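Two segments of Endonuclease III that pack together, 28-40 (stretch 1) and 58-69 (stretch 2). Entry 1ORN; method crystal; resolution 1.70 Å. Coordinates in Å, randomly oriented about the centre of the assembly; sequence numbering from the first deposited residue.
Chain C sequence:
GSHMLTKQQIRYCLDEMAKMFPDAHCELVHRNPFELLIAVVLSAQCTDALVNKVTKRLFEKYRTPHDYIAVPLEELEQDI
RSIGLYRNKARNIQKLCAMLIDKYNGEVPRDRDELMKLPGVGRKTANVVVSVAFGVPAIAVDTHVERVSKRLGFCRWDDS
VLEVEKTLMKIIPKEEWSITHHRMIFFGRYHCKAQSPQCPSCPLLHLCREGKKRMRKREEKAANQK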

ATOM      1  N   LEU C  28       4.547   4.318   6.889  1.00 33.01           N
ATOM      2  CA  LEU C  28       5.705   4.909   6.221  1.00 32.86           C
ATOM      3  C   LEU C  28       5.927   6.322   6.743  1.00 32.38           C
ATOM      4  O   LEU C  28       5.017   7.153   6.710  1.00 33.62           O
ATOM      5  N   VAL C  29       7.136   6.590   7.221  1.00 32.50           N
ATOM      6  CA  VAL C  29       7.470   7.903   7.762  1.00 32.64           C
ATOM      7  C   VAL C  29       7.660   8.933   6.651  1.00 32.43           C
ATOM      8  O   VAL C  29       8.441   8.721   5.723  1.00 33.54           O
ATOM      9  N   HIS C  30       6.935  10.042   6.754  1.00 32.60           N
ATOM     10  CA  HIS C  30       7.013  11.121   5.770  1.00 32.94           C
ATOM     11  C   HIS C  30       6.521  12.432   6.374  1.00 34.30           C
ATOM     12  O   HIS C  30       5.690  12.428   7.285  1.00 37.04           O
ATOM     13  N   ARG C  31       7.011  13.549   5.846  1.00 34.65           N
ATOM     14  CA  ARG C  31       6.624  14.870   6.338  1.00 36.35           C
ATOM     15  C   ARG C  31       5.799  15.682   5.337  1.00 35.93           C
ATOM     16  O   ARG C  31       5.189  16.692   5.698  1.00 36.13           O
ATOM     17  N   ASN C  32       5.771  15.238   4.082  1.00 33.60           N
ATOM     18  CA  ASN C  32       5.007  15.926   3.049  1.00 31.47           C
ATOM     19  C   ASN C  32       4.665  14.946   1.916  1.00 30.77           C
ATOM     20  O   ASN C  32       5.176  13.822   1.888  1.00 29.64           O
ATOM     21  N   PRO C  33       3.791  15.356   0.976  1.00 29.00           N
ATOM     22  CA  PRO C  33       3.368  14.514  -0.152  1.00 28.98           C
ATOM     23  C   PRO C  33       4.482  13.985  -1.044  1.00 28.38           C
ATOM     24  O   PRO C  33       4.388  12.869  -1.544  1.00 28.11           O
ATOM     25  N   PHE C  34       5.526  14.786  -1.240  1.00 27.71           N
ATOM     26  CA  PHE C  34       6.650  14.372  -2.073  1.00 28.07           C
ATOM     27  C   PHE C  34       7.406  13.250  -1.383  1.00 27.77           C
ATOM     28  O   PHE C  34       7.761  12.258  -2.011  1.00 24.61           O
ATOM     29  N   GLU C  35       7.658  13.402  -0.085  1.00 26.44           N
ATOM     30  CA  GLU C  35       8.345  12.346   0.650  1.00 26.03           C
ATOM     31  C   GLU C  35       7.471  11.098   0.669  1.00 25.63           C
ATOM     32  O   GLU C  35       7.984   9.983   0.599  1.00 27.55           O
ATOM     33  N   LEU C  36       6.155  11.273   0.759  1.00 24.63           N
ATOM     34  CA  LEU C  36       5.277  10.103   0.772  1.00 23.26           C
ATOM     35  C   LEU C  36       5.387   9.379  -0.568  1.00 25.14           C
ATOM     36  O   LEU C  36       5.529   8.160  -0.608  1.00 23.39           O
ATOM     37  N   LEU C  37       5.309  10.136  -1.658  1.00 25.70           N
ATOM     38  CA  LEU C  37       5.390   9.533  -2.992  1.00 25.52           C
ATOM     39  C   LEU C  37       6.653   8.704  -3.154  1.00 24.84           C
ATOM     40  O   LEU C  37       6.596   7.558  -3.611  1.00 26.52           O
ATOM     41  N   ILE C  38       7.803   9.268  -2.792  1.00 24.71           N
ATOM     42  CA  ILE C  38       9.052   8.523  -2.927  1.00 26.05           C
ATOM     43  C   ILE C  38       9.026   7.274  -2.048  1.00 26.05           C
ATOM     44  O   ILE C  38       9.401   6.181  -2.483  1.00 26.09           O
ATOM     45  N   ALA C  39       8.578   7.441  -0.808  1.00 24.66           N
ATOM     46  CA  ALA C  39       8.517   6.323   0.122  1.00 23.80           C
ATOM     47  C   ALA C  39       7.641   5.163  -0.363  1.00 25.06           C
ATOM     48  O   ALA C  39       8.023   3.997  -0.239  1.00 25.59           O
ATOM     49  N   VAL C  40       6.481   5.479  -0.929  1.00 24.17           N
ATOM     50  CA  VAL C  40       5.576   4.441  -1.401  1.00 23.58           C
ATOM     51  C   VAL C  40       6.157   3.743  -2.630  1.00 22.15           C
ATOM     52  O   VAL C  40       6.013   2.536  -2.779  1.00 24.08           O
ATOM     53  N   LEU C  58      17.899   9.267   3.401  1.00 35.98           N
ATOM     54  CA  LEU C  58      17.601   9.711   2.046  1.00 33.79           C
ATOM     55  C   LEU C  58      16.902  11.062   2.029  1.00 34.40           C
ATOM     56  O   LEU C  58      17.234  11.926   1.220  1.00 35.15           O
ATOM     57  N   PHE C  59      15.934  11.247   2.918  1.00 33.96           N
ATOM     58  CA  PHE C  59      15.189  12.496   2.951  1.00 35.96           C
ATOM     59  C   PHE C  59      15.968  13.667   3.538  1.00 37.80           C
ATOM     60  O   PHE C  59      15.473  14.793   3.572  1.00 38.46           O
ATOM     61  N   GLU C  60      17.183  13.404   4.004  1.00 40.97           N
ATOM     62  CA  GLU C  60      18.023  14.473   4.531  1.00 44.05           C
ATOM     63  C   GLU C  60      18.928  14.928   3.397  1.00 43.85           C
ATOM     64  O   GLU C  60      19.265  16.109   3.286  1.00 45.95           O
ATOM     65  N   LYS C  61      19.304  13.979   2.545  1.00 42.30           N
ATOM     66  CA  LYS C  61      20.163  14.261   1.401  1.00 41.14           C
ATOM     67  C   LYS C  61      19.381  14.868   0.236  1.00 40.55           C
ATOM     68  O   LYS C  61      19.857  15.793  -0.426  1.00 40.67           O
ATOM     69  N   TYR C  62      18.185  14.341  -0.005  1.00 38.65           N
ATOM     70  CA  TYR C  62      17.327  14.813  -1.086  1.00 39.16           C
ATOM     71  C   TYR C  62      16.034  15.372  -0.488  1.00 39.10           C
ATOM     72  O   TYR C  62      15.398  14.717   0.338  1.00 38.82           O
ATOM     73  N   ARG C  63      15.635  16.571  -0.907  1.00 38.37           N
ATOM     74  CA  ARG C  63      14.417  17.184  -0.375  1.00 39.23           C
ATOM     75  C   ARG C  63      13.435  17.618  -1.453  1.00 37.23           C
ATOM     76  O   ARG C  63      12.255  17.850  -1.176  1.00 35.28           O
ATOM     77  N   THR C  64      13.925  17.735  -2.682  1.00 34.96           N
ATOM     78  CA  THR C  64      13.085  18.178  -3.785  1.00 34.00           C
ATOM     79  C   THR C  64      13.396  17.354  -5.025  1.00 34.12           C
ATOM     80  O   THR C  64      14.425  16.680  -5.087  1.00 36.11           O
ATOM     81  N   PRO C  65      12.510  17.399  -6.030  1.00 34.22           N
ATOM     82  CA  PRO C  65      12.771  16.624  -7.245  1.00 34.98           C
ATOM     83  C   PRO C  65      14.070  17.027  -7.956  1.00 34.95           C
ATOM     84  O   PRO C  65      14.682  16.218  -8.652  1.00 35.09           O
ATOM     85  N   HIS C  66      14.504  18.270  -7.770  1.00 37.12           N
ATOM     86  CA  HIS C  66      15.739  18.729  -8.403  1.00 36.21           C
ATOM     87  C   HIS C  66      16.961  18.059  -7.802  1.00 36.66           C
ATOM     88  O   HIS C  66      17.981  17.895  -8.469  1.00 37.95           O
ATOM     89  N   ASP C  67      16.868  17.678  -6.533  1.00 37.28           N
ATOM     90  CA  ASP C  67      17.989  17.023  -5.874  1.00 36.51           C
ATOM     91  C   ASP C  67      18.215  15.625  -6.438  1.00 36.48           C
ATOM     92  O   ASP C  67      19.357  15.204  -6.621  1.00 36.70           O
ATOM     93  N   TYR C  68      17.127  14.906  -6.718  1.00 36.30           N
ATOM     94  CA  TYR C  68      17.227  13.548  -7.253  1.00 36.56           C
ATOM     95  C   TYR C  68      17.786  13.486  -8.676  1.00 37.84           C
ATOM     96  O   TYR C  68      18.520  12.555  -9.016  1.00 39.57           O
ATOM     97  N   ILE C  69      17.444  14.469  -9.504  1.00 39.10           N
ATOM     98  CA  ILE C  69      17.919  14.484 -10.884  1.00 40.17           C
ATOM     99  C   ILE C  69      19.269  15.176 -11.044  1.00 42.07           C
ATOM    100  O   ILE C  69      19.818  15.218 -12.146  1.00 42.78           O
TER

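The most unusual feature of this contact is the double use of Glu35: its aliphatic part lies over a face of the Phe59 ring, while its carboxylate holds Arg31 and a bridging water. Glu35 (chi1 m, chi2 t) runs extended across the ring, with CG 3.9 Å from the Phe59 ring centroid and close to the ring normal, a CH-pi contact. Beyond the ring, the carboxylate takes three bonds from Arg31: Arg31 N to Glu35 OE2 at 2.8 Å, Arg31 NE to Glu35 OE2 at 3.2 Å, and a short but weak, poorly angled one from Arg31 NH2 to Glu35 OE1 at 2.6 Å, the last two forming part of a salt bridge. Arg31 (chi1 m, chi2 t, chi3 m) starts out sideways, but its end comes nearer to stretch 2. There NH2 also meets Glu60 OE2 at 3.3 Å, a salt bridge with a weak hydrogen bond, so the guanidinium links two carboxylates from different stretches. Glu60 leaves its backbone pointing away, and its m, m rotamer brings the acid back. The Phe59 carbonyl sits at the guanidinium edge, with Phe59 O 3.5 Å from Arg31 NH2.

Phe59 gives up the largest area to the other stretch. It points toward stretch 1 with chi1 m and inserts its ring rim against helix 33-40: Phe59 CZ lies 3.3 Å from Glu35 O and 4.2 Å from Ala39 CB, and Phe59 CE1 is 4.0 Å from Ile38 CG2. These methyl groups meet the ring near its plane, leaving a face to Glu35.

Phe34, also pointing toward its partner, adopts chi1 t and reaches the turn that leads into helix 65-69. Pro65 CD lies over one face of its ring, 4.1 Å from the Phe34 ring centroid, a second CH-pi contact. Phe34 CZ comes within 3.6 Å of Tyr68 CE2; the two rings meet rim to rim, with centroids 5.8 Å apart and planes at 69°. Tyr68 (chi1 m) points toward stretch 1, as does Ile38 (m, m) toward stretch 2, one helical turn after Phe34. Ile38 CG2 lies 3.8 Å from Tyr68 OH and 4.2 Å from Leu58 CD2, joining the Phe34 and Phe59 clusters into one apolar layer.

Side-chain caps hold both helix starts. Asn32 OD1 accepts from Glu35 N at 2.8 Å, and Thr64 OG1 accepts a weak bond from His66 N at 3.4 Å. Asp67 OD2 steadies the second turn by accepting from Arg63 N at 2.8 Å and Thr64 N at 3.0 Å.

Two waters bridge the stretches where side chains do not meet directly. Water 1 accepts from Asn32 ND2, with its O 3.1 Å from that nitrogen, and donates to Arg63 O at 2.8 Å. The O of water 2 lies 2.9 Å from Glu35 OE1 and 2.8 Å from Tyr62 O, placing it between the carboxylate and the carbonyl of the first residue past helix 58-61.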

ATOM      1  CB  LEU C  28       5.492   4.950   4.705  1.00 29.32           C
ATOM      2  CG  LEU C  28       5.454   3.607   3.975  1.00 32.36           C
ATOM      3  CD1 LEU C  28       5.098   3.862   2.517  1.00 31.02           C
ATOM      4  CD2 LEU C  28       6.800   2.898   4.084  1.00 31.06           C
ATOM      5  CB  VAL C  29       8.754   7.824   8.624  1.00 34.90           C
ATOM      6  CG1 VAL C  29       9.128   9.202   9.150  1.00 36.31           C
ATOM      7  CG2 VAL C  29       8.532   6.848   9.783  1.00 33.97           C
ATOM      8  CB  HIS C  30       6.147  10.795   4.552  1.00 32.53           C
ATOM      9  CG  HIS C  30       4.683  10.726   4.857  1.00 29.72           C
ATOM     10  ND1 HIS C  30       4.113   9.676   5.543  1.00 29.22           N
ATOM     11  CD2 HIS C  30       3.674  11.586   4.582  1.00 29.67           C
ATOM     12  CE1 HIS C  30       2.815   9.890   5.673  1.00 31.35           C
ATOM     13  NE2 HIS C  30       2.523  11.044   5.098  1.00 29.78           N
ATOM     14  CB  ARG C  31       7.878  15.652   6.739  1.00 38.20           C
ATOM     15  CG  ARG C  31       8.575  15.080   7.963  1.00 41.95           C
ATOM     16  CD  ARG C  31      10.000  15.597   8.090  1.00 45.22           C
ATOM     17  NE  ARG C  31      10.847  15.101   7.006  1.00 47.98           N
ATOM     18  CZ  ARG C  31      12.145  15.362   6.887  1.00 49.49           C
ATOM     19  NH1 ARG C  31      12.759  16.119   7.790  1.00 50.18           N
ATOM     20  NH2 ARG C  31      12.834  14.858   5.871  1.00 48.31           N
ATOM     21  CB  ASN C  32       5.800  17.129   2.521  1.00 32.01           C
ATOM     22  CG  ASN C  32       7.145  16.739   1.964  1.00 35.82           C
ATOM     23  OD1 ASN C  32       7.232  15.978   1.004  1.00 31.95           O
ATOM     24  ND2 ASN C  32       8.209  17.259   2.566  1.00 35.58           N
ATOM     25  CB  PRO C  33       2.395  15.415  -0.913  1.00 28.63           C
ATOM     26  CG  PRO C  33       1.824  16.274   0.195  1.00 29.18           C
ATOM     27  CD  PRO C  33       3.068  16.638   0.951  1.00 29.80           C
ATOM     28  CB  PHE C  34       7.595  15.549  -2.339  1.00 28.57           C
ATOM     29  CG  PHE C  34       8.779  15.188  -3.191  1.00 29.31           C
ATOM     30  CD1 PHE C  34       8.596  14.657  -4.466  1.00 30.33           C
ATOM     31  CD2 PHE C  34      10.077  15.367  -2.720  1.00 28.29           C
ATOM     32  CE1 PHE C  34       9.690  14.308  -5.260  1.00 30.19           C
ATOM     33  CE2 PHE C  34      11.176  15.020  -3.503  1.00 31.02           C
ATOM     34  CZ  PHE C  34      10.981  14.489  -4.780  1.00 30.61           C
ATOM     35  CB  GLU C  35       8.648  12.776   2.090  1.00 27.65           C
ATOM     36  CG  GLU C  35       9.844  13.697   2.217  1.00 29.67           C
ATOM     37  CD  GLU C  35      10.181  14.012   3.665  1.00 32.91           C
ATOM     38  OE1 GLU C  35      11.131  14.784   3.891  1.00 36.90           O
ATOM     39  OE2 GLU C  35       9.499  13.486   4.571  1.00 33.86           O
ATOM     40  CB  LEU C  36       3.812  10.486   0.999  1.00 23.35           C
ATOM     41  CG  LEU C  36       2.830   9.303   0.960  1.00 22.68           C
ATOM     42  CD1 LEU C  36       3.168   8.285   2.044  1.00 25.35           C
ATOM     43  CD2 LEU C  36       1.401   9.808   1.128  1.00 27.46           C
ATOM     44  CB  LEU C  37       5.338  10.613  -4.075  1.00 24.50           C
ATOM     45  CG  LEU C  37       5.478  10.111  -5.523  1.00 25.92           C
ATOM     46  CD1 LEU C  37       4.352   9.137  -5.846  1.00 24.98           C
ATOM     47  CD2 LEU C  37       5.446  11.297  -6.469  1.00 27.73           C
ATOM     48  CB  ILE C  38      10.282   9.369  -2.520  1.00 27.70           C
ATOM     49  CG1 ILE C  38      10.425  10.572  -3.460  1.00 30.57           C
ATOM     50  CG2 ILE C  38      11.543   8.494  -2.536  1.00 27.43           C
ATOM     51  CD1 ILE C  38      10.596  10.199  -4.917  1.00 32.18           C
ATOM     52  CB  ALA C  39       8.032   6.811   1.490  1.00 24.54           C
ATOM     53  CB  VAL C  40       4.179   5.021  -1.713  1.00 23.67           C
ATOM     54  CG1 VAL C  40       3.242   3.921  -2.216  1.00 23.40           C
ATOM     55  CG2 VAL C  40       3.592   5.627  -0.438  1.00 22.88           C
ATOM     56  CB  LEU C  58      16.712   8.692   1.326  1.00 33.50           C
ATOM     57  CG  LEU C  58      16.551   8.938  -0.179  1.00 31.09           C
ATOM     58  CD1 LEU C  58      17.782   8.409  -0.900  1.00 32.13           C
ATOM     59  CD2 LEU C  58      15.292   8.247  -0.697  1.00 31.59           C
ATOM     60  CB  PHE C  59      13.862  12.311   3.690  1.00 32.06           C
ATOM     61  CG  PHE C  59      12.903  11.367   2.997  1.00 32.43           C
ATOM     62  CD1 PHE C  59      13.092  11.009   1.658  1.00 32.04           C
ATOM     63  CD2 PHE C  59      11.797  10.859   3.674  1.00 31.33           C
ATOM     64  CE1 PHE C  59      12.187  10.155   1.008  1.00 32.27           C
ATOM     65  CE2 PHE C  59      10.891  10.010   3.038  1.00 31.97           C
ATOM     66  CZ  PHE C  59      11.088   9.657   1.697  1.00 31.48           C
ATOM     67  CB  GLU C  60      18.859  13.982   5.716  1.00 46.54           C
ATOM     68  CG  GLU C  60      18.028  13.714   6.959  1.00 51.16           C
ATOM     69  CD  GLU C  60      17.090  14.866   7.279  1.00 53.44           C
ATOM     70  OE1 GLU C  60      17.583  15.989   7.521  1.00 55.68           O
ATOM     71  OE2 GLU C  60      15.860  14.650   7.280  1.00 54.94           O
ATOM     72  CB  LYS C  61      20.852  12.979   0.934  1.00 41.29           C
ATOM     73  CG  LYS C  61      21.752  13.166  -0.276  1.00 41.35           C
ATOM     74  CD  LYS C  61      22.594  11.923  -0.520  1.00 42.78           C
ATOM     75  CE  LYS C  61      23.528  12.099  -1.705  1.00 42.10           C
ATOM     76  NZ  LYS C  61      24.405  10.904  -1.876  1.00 42.81           N
ATOM     77  CB  TYR C  62      16.990  13.653  -2.029  1.00 39.04           C
ATOM     78  CG  TYR C  62      18.184  12.899  -2.576  1.00 38.64           C
ATOM     79  CD1 TYR C  62      18.833  13.321  -3.740  1.00 38.35           C
ATOM     80  CD2 TYR C  62      18.651  11.750  -1.945  1.00 37.85           C
ATOM     81  CE1 TYR C  62      19.911  12.611  -4.261  1.00 40.12           C
ATOM     82  CE2 TYR C  62      19.732  11.035  -2.456  1.00 40.46           C
ATOM     83  CZ  TYR C  62      20.356  11.469  -3.616  1.00 40.43           C
ATOM     84  OH  TYR C  62      21.414  10.752  -4.125  1.00 42.80           O
ATOM     85  CB  ARG C  63      14.759  18.415   0.468  1.00 42.99           C
ATOM     86  CG  ARG C  63      15.723  18.175   1.610  1.00 48.72           C
ATOM     87  CD  ARG C  63      15.744  19.387   2.530  1.00 52.73           C
ATOM     88  NE  ARG C  63      16.870  19.365   3.458  1.00 58.16           N
ATOM     89  CZ  ARG C  63      18.125  19.644   3.118  1.00 59.56           C
ATOM     90  NH1 ARG C  63      19.086  19.595   4.034  1.00 60.20           N
ATOM     91  NH2 ARG C  63      18.421  19.980   1.868  1.00 59.96           N
ATOM     92  CB  THR C  64      13.371  19.652  -4.117  1.00 34.61           C
ATOM     93  OG1 THR C  64      14.657  19.745  -4.738  1.00 34.75           O
ATOM     94  CG2 THR C  64      13.388  20.491  -2.840  1.00 34.46           C
ATOM     95  CB  PRO C  65      11.515  16.863  -8.088  1.00 34.99           C
ATOM     96  CG  PRO C  65      10.977  18.162  -7.583  1.00 36.91           C
ATOM     97  CD  PRO C  65      11.202  18.072  -6.101  1.00 33.55           C
ATOM     98  CB  HIS C  66      15.879  20.246  -8.265  1.00 36.49           C
ATOM     99  CG  HIS C  66      14.679  20.998  -8.741  1.00 36.09           C
ATOM    100  ND1 HIS C  66      13.489  21.010  -8.046  1.00 34.23           N
ATOM    101  CD2 HIS C  66      14.469  21.726  -9.861  1.00 36.48           C
ATOM    102  CE1 HIS C  66      12.596  21.712  -8.720  1.00 35.92           C
ATOM    103  NE2 HIS C  66      13.165  22.157  -9.825  1.00 35.44           N
ATOM    104  CB  ASP C  67      17.754  16.931  -4.364  1.00 37.84           C
ATOM    105  CG  ASP C  67      17.511  18.285  -3.723  1.00 39.61           C
ATOM    106  OD1 ASP C  67      17.966  19.310  -4.282  1.00 39.07           O
ATOM    107  OD2 ASP C  67      16.878  18.321  -2.644  1.00 39.83           O
ATOM    108  CB  TYR C  68      15.855  12.860  -7.222  1.00 34.64           C
ATOM    109  CG  TYR C  68      15.392  12.457  -5.840  1.00 32.90           C
ATOM    110  CD1 TYR C  68      15.893  11.311  -5.216  1.00 31.00           C
ATOM    111  CD2 TYR C  68      14.452  13.222  -5.152  1.00 32.74           C
ATOM    112  CE1 TYR C  68      15.460  10.940  -3.939  1.00 31.21           C
ATOM    113  CE2 TYR C  68      14.016  12.861  -3.881  1.00 32.14           C
ATOM    114  CZ  TYR C  68      14.520  11.719  -3.282  1.00 32.05           C
ATOM    115  OH  TYR C  68      14.053  11.357  -2.034  1.00 34.44           O
ATOM    116  CB  ILE C  69      16.914  15.180 -11.833  1.00 41.10           C
ATOM    117  CG1 ILE C  69      16.870  16.685 -11.551  1.00 41.32           C
ATOM    118  CG2 ILE C  69      15.539  14.575 -11.656  1.00 40.07           C
ATOM    119  CD1 ILE C  69      15.971  17.465 -12.497  1.00 44.28           C
TER
HETATM  120  O   HOH W   1      10.999  17.018   1.155  1.00 38.38           O
HETATM  121  O   HOH W   2      12.846  14.992   1.505  1.00 45.44           O